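Local coordinates for HMG box-containing protein 1 (Homo sapiens, PDB 3QVE), which represses transcription by binding the promoters of target genes, acts in cell-cycle and Wnt-pathway regulation, and carries the AXH domain described here, at residues Val8-Leu13 and Asp57-Leu62; Thr78-Pro81 and Gly87-Thr90. All blocks are in the same frame, centred on the assembly; numbering follows the deposited sequence.

Contact 1: Val8-Leu13 and Asp57-Leu62; sequences VWHCFL and DGLKLL
L59 meets H10 and F12 mainly with its CD1 methyl. This methyl lies over one face of the H10 imidazole. L59 CD1 sits 3.6 Å from the centroid of the H10 ring, 21° off its normal, a CH-pi contact. The methyl is shifted toward the rim, on the CE1 and NE2 side, and its closest approach is L59 CD1 to H10 CE1 at 3.4 Å. L59 CG follows behind it, 3.6 Å from H10 NE2. The two side chains come from opposite directions. CB of H10 already points toward segment 57-62, and CG anti to the backbone N (chi1 -163°) carries the imidazole on in that direction.

F12 offers its ring edge instead: the same L59 methyl lies near the plane of the phenyl, with L59 CD1 3.8 Å from F12 CE2.

H10 is held in a type II' beta turn from W9 to F12, closed by F12 N to W9 O at 3.0 Å. V8 and W9 both face F12 in a classic beta bulge. The turn belongs to the N-terminal loop of the AXH domain, before strand 17-20, and packs here against the start of strand 59-69. Within the turn, C11 SG lies 3.8 Å above the plane of the F12 ring, over its centre. H10 CB rests on one face of the W9 indole.

The polar end of H10 is also held: NE2 is hydrogen-bonded to G55 O, in the loop leading to the strand. F99 of strand 98-101 packs against F12 and C11.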
ATOM      1  N   VAL A   8       5.857   6.260   4.204  1.00 25.98           N
ATOM      2  CA  VAL A   8       6.938   5.698   5.010  1.00 26.29           C
ATOM      3  C   VAL A   8       7.818   4.768   4.178  1.00 30.30           C
ATOM      4  O   VAL A   8       9.025   4.834   4.242  1.00 26.85           O
ATOM      5  CB  VAL A   8       6.366   4.926   6.221  1.00 24.71           C
ATOM      6  CG1 VAL A   8       7.536   4.264   7.044  1.00 20.74           C
ATOM      7  CG2 VAL A   8       5.607   5.889   7.099  1.00 25.02           C
ATOM      8  N   TRP A   9       7.200   3.888   3.408  1.00 26.16           N
ATOM      9  CA  TRP A   9       7.910   2.922   2.568  1.00 25.47           C
ATOM     10  C   TRP A   9       6.996   2.582   1.389  1.00 24.93           C
ATOM     11  O   TRP A   9       5.802   2.317   1.593  1.00 24.30           O
ATOM     12  CB  TRP A   9       8.251   1.626   3.342  1.00 24.59           C
ATOM     13  CG  TRP A   9       8.806   0.632   2.427  1.00 27.36           C
ATOM     14  CD1 TRP A   9      10.101   0.613   1.923  1.00 36.02           C
ATOM     15  CD2 TRP A   9       8.120  -0.466   1.803  1.00 23.96           C
ATOM     16  NE1 TRP A   9      10.237  -0.423   1.054  1.00 30.85           N
ATOM     17  CE2 TRP A   9       9.046  -1.089   0.937  1.00 31.63           C
ATOM     18  CE3 TRP A   9       6.832  -0.985   1.900  1.00 27.73           C
ATOM     19  CZ2 TRP A   9       8.733  -2.217   0.204  1.00 35.54           C
ATOM     20  CZ3 TRP A   9       6.507  -2.120   1.145  1.00 30.31           C
ATOM     21  CH2 TRP A   9       7.452  -2.714   0.313  1.00 32.69           C
ATOM     22  N   HIS A  10       7.541   2.620   0.175  1.00 25.27           N
ATOM     23  CA  HIS A  10       6.760   2.430  -1.051  1.00 25.69           C
ATOM     24  C   HIS A  10       5.622   3.460  -1.017  1.00 26.81           C
ATOM     25  O   HIS A  10       5.867   4.594  -0.627  1.00 25.99           O
ATOM     26  CB  HIS A  10       6.256   0.996  -1.158  1.00 29.17           C
ATOM     27  CG  HIS A  10       5.797   0.588  -2.522  1.00 28.17           C
ATOM     28  ND1 HIS A  10       4.557   0.927  -3.049  1.00 27.74           N
ATOM     29  CD2 HIS A  10       6.405  -0.182  -3.459  1.00 31.62           C
ATOM     30  CE1 HIS A  10       4.437   0.386  -4.243  1.00 31.99           C
ATOM     31  NE2 HIS A  10       5.538  -0.297  -4.510  1.00 29.07           N
ATOM     32  N   CYS A  11       4.387   3.086  -1.361  1.00 23.31           N
ATOM     33  CA  CYS A  11       3.254   4.033  -1.313  1.00 25.80           C
ATOM     34  C   CYS A  11       2.553   4.076   0.053  1.00 25.54           C
ATOM     35  O   CYS A  11       1.535   4.724   0.201  1.00 24.72           O
ATOM     36  CB  CYS A  11       2.209   3.622  -2.352  1.00 29.00           C
ATOM     37  SG  CYS A  11       1.357   2.077  -2.028  1.00 29.47           S
ATOM     38  N   PHE A  12       3.079   3.373   1.049  1.00 26.82           N
ATOM     39  CA  PHE A  12       2.383   3.147   2.324  1.00 24.16           C
ATOM     40  C   PHE A  12       2.576   4.224   3.389  1.00 24.58           C
ATOM     41  O   PHE A  12       3.695   4.660   3.691  1.00 23.87           O
ATOM     42  CB  PHE A  12       2.699   1.738   2.851  1.00 23.98           C
ATOM     43  CG  PHE A  12       2.249   0.678   1.896  1.00 20.45           C
ATOM     44  CD1 PHE A  12       0.895   0.436   1.711  1.00 23.72           C
ATOM     45  CD2 PHE A  12       3.157  -0.046   1.167  1.00 23.83           C
ATOM     46  CE1 PHE A  12       0.480  -0.476   0.823  1.00 23.19           C
ATOM     47  CE2 PHE A  12       2.762  -1.011   0.306  1.00 20.90           C
ATOM     48  CZ  PHE A  12       1.426  -1.221   0.095  1.00 24.29           C
ATOM     49  N   LEU A  13       1.447   4.645   3.966  1.00 24.66           N
ATOM     50  CA  LEU A  13       1.427   5.678   4.991  1.00 25.61           C
ATOM     51  C   LEU A  13       1.646   5.103   6.397  1.00 24.32           C
ATOM     52  O   LEU A  13       1.522   3.880   6.648  1.00 21.62           O
ATOM     53  CB  LEU A  13       0.096   6.436   4.932  1.00 28.56           C
ATOM     54  CG  LEU A  13      -0.267   7.070   3.580  1.00 36.21           C
ATOM     55  CD1 LEU A  13      -1.429   8.047   3.672  1.00 34.59           C
ATOM     56  CD2 LEU A  13       0.892   7.733   2.954  1.00 39.62           C
ATOM     57  N   ASP A  57       7.953  -1.582  -9.885  1.00 31.52           N
ATOM     58  CA  ASP A  57       7.081  -1.443 -11.023  1.00 38.41           C
ATOM     59  C   ASP A  57       5.607  -1.299 -10.627  1.00 36.35           C
ATOM     60  O   ASP A  57       4.754  -1.345 -11.486  1.00 32.30           O
ATOM     61  CB  ASP A  57       7.184  -2.670 -11.938  1.00 44.98           C
ATOM     62  CG  ASP A  57       8.535  -2.805 -12.583  1.00 55.87           C
ATOM     63  OD1 ASP A  57       8.952  -1.830 -13.226  1.00 64.30           O
ATOM     64  OD2 ASP A  57       9.159  -3.880 -12.457  1.00 69.02           O
ATOM     65  N   GLY A  58       5.306  -1.177  -9.342  1.00 32.46           N
ATOM     66  CA  GLY A  58       3.927  -1.152  -8.896  1.00 28.27           C
ATOM     67  C   GLY A  58       3.507  -2.425  -8.213  1.00 26.40           C
ATOM     68  O   GLY A  58       4.149  -3.480  -8.352  1.00 27.85           O
ATOM     69  N   LEU A  59       2.418  -2.308  -7.454  1.00 25.67           N
ATOM     70  CA  LEU A  59       1.842  -3.434  -6.712  1.00 25.48           C
ATOM     71  C   LEU A  59       0.401  -3.647  -7.199  1.00 25.42           C
ATOM     72  O   LEU A  59      -0.437  -2.761  -7.071  1.00 24.73           O
ATOM     73  CB  LEU A  59       1.861  -3.124  -5.213  1.00 24.84           C
ATOM     74  CG  LEU A  59       3.266  -3.143  -4.571  1.00 27.03           C
ATOM     75  CD1 LEU A  59       3.182  -2.594  -3.154  1.00 26.98           C
ATOM     76  CD2 LEU A  59       3.862  -4.535  -4.589  1.00 23.72           C
ATOM     77  N   LYS A  60       0.157  -4.794  -7.819  1.00 26.91           N
ATOM     78  CA  LYS A  60      -1.145  -5.106  -8.339  1.00 28.99           C
ATOM     79  C   LYS A  60      -2.024  -5.679  -7.229  1.00 27.86           C
ATOM     80  O   LYS A  60      -1.683  -6.668  -6.616  1.00 24.17           O
ATOM     81  CB  LYS A  60      -1.015  -6.093  -9.479  1.00 30.19           C
ATOM     82  CG  LYS A  60      -2.325  -6.428 -10.207  1.00 37.62           C
ATOM     83  CD  LYS A  60      -1.999  -7.450 -11.326  1.00 41.78           C
ATOM     84  CE  LYS A  60      -3.214  -7.864 -12.096  1.00 61.94           C
ATOM     85  NZ  LYS A  60      -2.871  -8.771 -13.223  1.00 65.75           N
ATOM     86  N   LEU A  61      -3.154  -5.046  -6.968  1.00 24.90           N
ATOM     87  CA  LEU A  61      -4.079  -5.545  -5.942  1.00 22.92           C
ATOM     88  C   LEU A  61      -4.753  -6.794  -6.422  1.00 21.84           C
ATOM     89  O   LEU A  61      -5.324  -6.803  -7.518  1.00 26.29           O
ATOM     90  CB  LEU A  61      -5.149  -4.487  -5.652  1.00 25.16           C
ATOM     91  CG  LEU A  61      -6.228  -4.827  -4.624  1.00 22.46           C
ATOM     92  CD1 LEU A  61      -5.568  -4.926  -3.257  1.00 20.43           C
ATOM     93  CD2 LEU A  61      -7.328  -3.759  -4.661  1.00 22.75           C
ATOM     94  N   LEU A  62      -4.695  -7.840  -5.615  1.00 23.94           N
ATOM     95  CA  LEU A  62      -5.297  -9.109  -5.936  1.00 27.50           C
ATOM     96  C   LEU A  62      -6.550  -9.383  -5.100  1.00 25.86           C
ATOM     97  O   LEU A  62      -7.437 -10.127  -5.532  1.00 27.90           O
ATOM     98  CB  LEU A  62      -4.305 -10.264  -5.680  1.00 27.02           C
ATOM     99  CG  LEU A  62      -3.026 -10.357  -6.520  1.00 34.59           C
ATOM    100  CD1 LEU A  62      -2.298 -11.700  -6.223  1.00 24.82           C
ATOM    101  CD2 LEU A  62      -3.290 -10.178  -8.022  1.00 28.65           C
TER

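Contact 2: Thr78-Pro81 and Gly87-Thr90; sequences TFDP and GLLT. With EDO (1,2-ethanediol), chain I.
F79 and L89 form an antiparallel hydrogen-bonded pair between segments 78-81 and 87-90. F79 N binds L89 O at 2.8 Å, with an N-H...O angle of 163°. The return bond, from L89 N to F79 O, is 3.0 Å long. T78 and T90 form the next pair, a non-hydrogen-bonded one, with their CA atoms 4.2 Å apart. T78 CA also makes a CA-H...O contact with L89 O.

T78 and T90 point to the same sheet face, and their hydroxyls meet there. T78 OG1 and T90 OG1 are hydrogen-bonded at 2.9 Å, and either could be the donor. Both hydroxyls lie anti to their own carbonyl carbon (chi1 -67° and -59°), which turns them toward each other. T90 OG1 has a second partner, H21 NE2. A valine in place of T78 lacks the hydroxyl, and T90 OG1 would probably lose its mate across the strands and be left to H21.

The segments are the turn ends of the beta hairpin of strands 72-80 and 89-94, which lies in the main antiparallel sheet of the AXH domain. F79 and L89 point to the sheet face away from the threonines. L61 of the neighbouring strand 59-69 packs on F79.

Toward the turn, L88 crosses D80 at a slant, with L88 CD2 3.8 Å from D80 CB. The other methyl of L88, CD1, reaches T78 CG2 at 4.1 Å. The D80 carboxylate is held by G82 N through OD1. P81 brings CG and CD against the G87 carbonyl, with P81 CD 3.3 Å from G87 O. A 1,2-ethanediol, probably from the crystallisation liquor, donates a hydrogen bond to D80 O.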
ATOM      1  N   THR A  78      -3.937  -7.762  -0.424  1.00 22.33           N
ATOM      2  CA  THR A  78      -2.806  -8.572  -0.901  1.00 21.77           C
ATOM      3  C   THR A  78      -2.433  -8.083  -2.268  1.00 23.88           C
ATOM      4  O   THR A  78      -3.283  -7.888  -3.135  1.00 25.42           O
ATOM      5  CB  THR A  78      -3.125 -10.089  -0.922  1.00 23.51           C
ATOM      6  OG1 THR A  78      -3.276 -10.523   0.425  1.00 24.49           O
ATOM      7  CG2 THR A  78      -1.963 -10.918  -1.585  1.00 24.37           C
ATOM      8  N   PHE A  79      -1.140  -7.862  -2.439  1.00 21.85           N
ATOM      9  CA  PHE A  79      -0.571  -7.240  -3.631  1.00 23.41           C
ATOM     10  C   PHE A  79       0.455  -8.163  -4.298  1.00 25.44           C
ATOM     11  O   PHE A  79       1.155  -8.903  -3.616  1.00 24.70           O
ATOM     12  CB  PHE A  79       0.192  -5.979  -3.254  1.00 25.81           C
ATOM     13  CG  PHE A  79      -0.680  -4.835  -2.845  1.00 23.21           C
ATOM     14  CD1 PHE A  79      -1.351  -4.084  -3.787  1.00 26.01           C
ATOM     15  CD2 PHE A  79      -0.743  -4.441  -1.516  1.00 26.45           C
ATOM     16  CE1 PHE A  79      -2.135  -2.997  -3.418  1.00 24.32           C
ATOM     17  CE2 PHE A  79      -1.534  -3.357  -1.142  1.00 23.43           C
ATOM     18  CZ  PHE A  79      -2.225  -2.654  -2.084  1.00 23.86           C
ATOM     19  N   ASP A  80       0.565  -8.051  -5.619  1.00 26.77           N
ATOM     20  CA  ASP A  80       1.528  -8.779  -6.434  1.00 26.44           C
ATOM     21  C   ASP A  80       2.530  -7.816  -7.077  1.00 24.19           C
ATOM     22  O   ASP A  80       2.123  -6.959  -7.887  1.00 28.61           O
ATOM     23  CB  ASP A  80       0.744  -9.539  -7.498  1.00 26.96           C
ATOM     24  CG  ASP A  80       1.615 -10.453  -8.355  1.00 35.65           C
ATOM     25  OD1 ASP A  80       2.816 -10.394  -8.192  1.00 31.81           O
ATOM     26  OD2 ASP A  80       1.081 -11.245  -9.162  1.00 35.95           O
ATOM     27  N   PRO A  81       3.838  -7.935  -6.755  1.00 27.10           N
ATOM     28  CA  PRO A  81       4.829  -7.054  -7.357  1.00 28.03           C
ATOM     29  C   PRO A  81       5.272  -7.430  -8.751  1.00 29.18           C
ATOM     30  O   PRO A  81       6.052  -6.698  -9.342  1.00 31.33           O
ATOM     31  CB  PRO A  81       6.018  -7.187  -6.427  1.00 27.84           C
ATOM     32  CG  PRO A  81       5.925  -8.582  -5.957  1.00 27.64           C
ATOM     33  CD  PRO A  81       4.467  -8.825  -5.764  1.00 27.68           C
ATOM     34  N   GLY A  87       7.728 -12.560  -4.190  1.00 28.94           N
ATOM     35  CA  GLY A  87       6.586 -12.986  -3.397  1.00 28.08           C
ATOM     36  C   GLY A  87       5.535 -11.900  -3.224  1.00 29.64           C
ATOM     37  O   GLY A  87       5.796 -10.692  -3.447  1.00 27.50           O
ATOM     38  N   LEU A  88       4.346 -12.341  -2.817  1.00 25.70           N
ATOM     39  CA  LEU A  88       3.237 -11.436  -2.517  1.00 24.67           C
ATOM     40  C   LEU A  88       3.483 -10.651  -1.244  1.00 24.50           C
ATOM     41  O   LEU A  88       4.359 -10.990  -0.413  1.00 26.00           O
ATOM     42  CB  LEU A  88       1.943 -12.230  -2.417  1.00 24.03           C
ATOM     43  CG  LEU A  88       1.600 -13.100  -3.650  1.00 30.03           C
ATOM     44  CD1 LEU A  88       0.245 -13.798  -3.448  1.00 24.91           C
ATOM     45  CD2 LEU A  88       1.626 -12.283  -4.957  1.00 25.07           C
ATOM     46  N   LEU A  89       2.708  -9.589  -1.085  1.00 26.05           N
ATOM     47  CA  LEU A  89       2.720  -8.768   0.141  1.00 25.12           C
ATOM     48  C   LEU A  89       1.310  -8.585   0.599  1.00 24.35           C
ATOM     49  O   LEU A  89       0.476  -8.168  -0.210  1.00 23.93           O
ATOM     50  CB  LEU A  89       3.289  -7.381  -0.157  1.00 22.70           C
ATOM     51  CG  LEU A  89       3.213  -6.278   0.920  1.00 25.65           C
ATOM     52  CD1 LEU A  89       3.999  -6.651   2.140  1.00 21.18           C
ATOM     53  CD2 LEU A  89       3.697  -4.948   0.354  1.00 22.42           C
ATOM     54  N   THR A  90       1.045  -8.842   1.881  1.00 24.85           N
ATOM     55  CA  THR A  90      -0.247  -8.503   2.481  1.00 21.71           C
ATOM     56  C   THR A  90      -0.003  -7.337   3.433  1.00 24.87           C
ATOM     57  O   THR A  90       1.014  -7.299   4.124  1.00 21.15           O
ATOM     58  CB  THR A  90      -0.881  -9.708   3.207  1.00 23.66           C
ATOM     59  OG1 THR A  90      -1.050 -10.752   2.235  1.00 24.63           O
ATOM     60  CG2 THR A  90      -2.279  -9.353   3.800  1.00 20.91           C
TER
HETATM   61  C1  EDO I  13       3.546  -4.470 -11.849  1.00 53.42           C
HETATM   62  O1  EDO I  13       4.402  -5.498 -12.356  1.00 51.27           O
HETATM   63  C2  EDO I  13       2.229  -5.110 -11.454  1.00 47.32           C
HETATM   64  O2  EDO I  13       2.531  -6.302 -10.722  1.00 60.16           O

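Overall arrangement
Contact 1 closes along the chain before contact 2 opens, and their centres lie about 9 Å apart. Both reach the six-stranded antiparallel sheet of the AXH domain. Strands 59-69 and 72-80 follow each other in sequence and are neighbours in this sheet. They join the two contacts through probable backbone hydrogen bonds, K60 O to D80 N and L62 N to T78 O. L59 CB also packs on F79 CD1, 3.6 Å away. Contact 1 sets the N-terminal loop against strand 59-69, near the centre of the chain. Contact 2 pairs strand 72-80 with strand 89-94. Together they connect that loop to three successive strands within one domain.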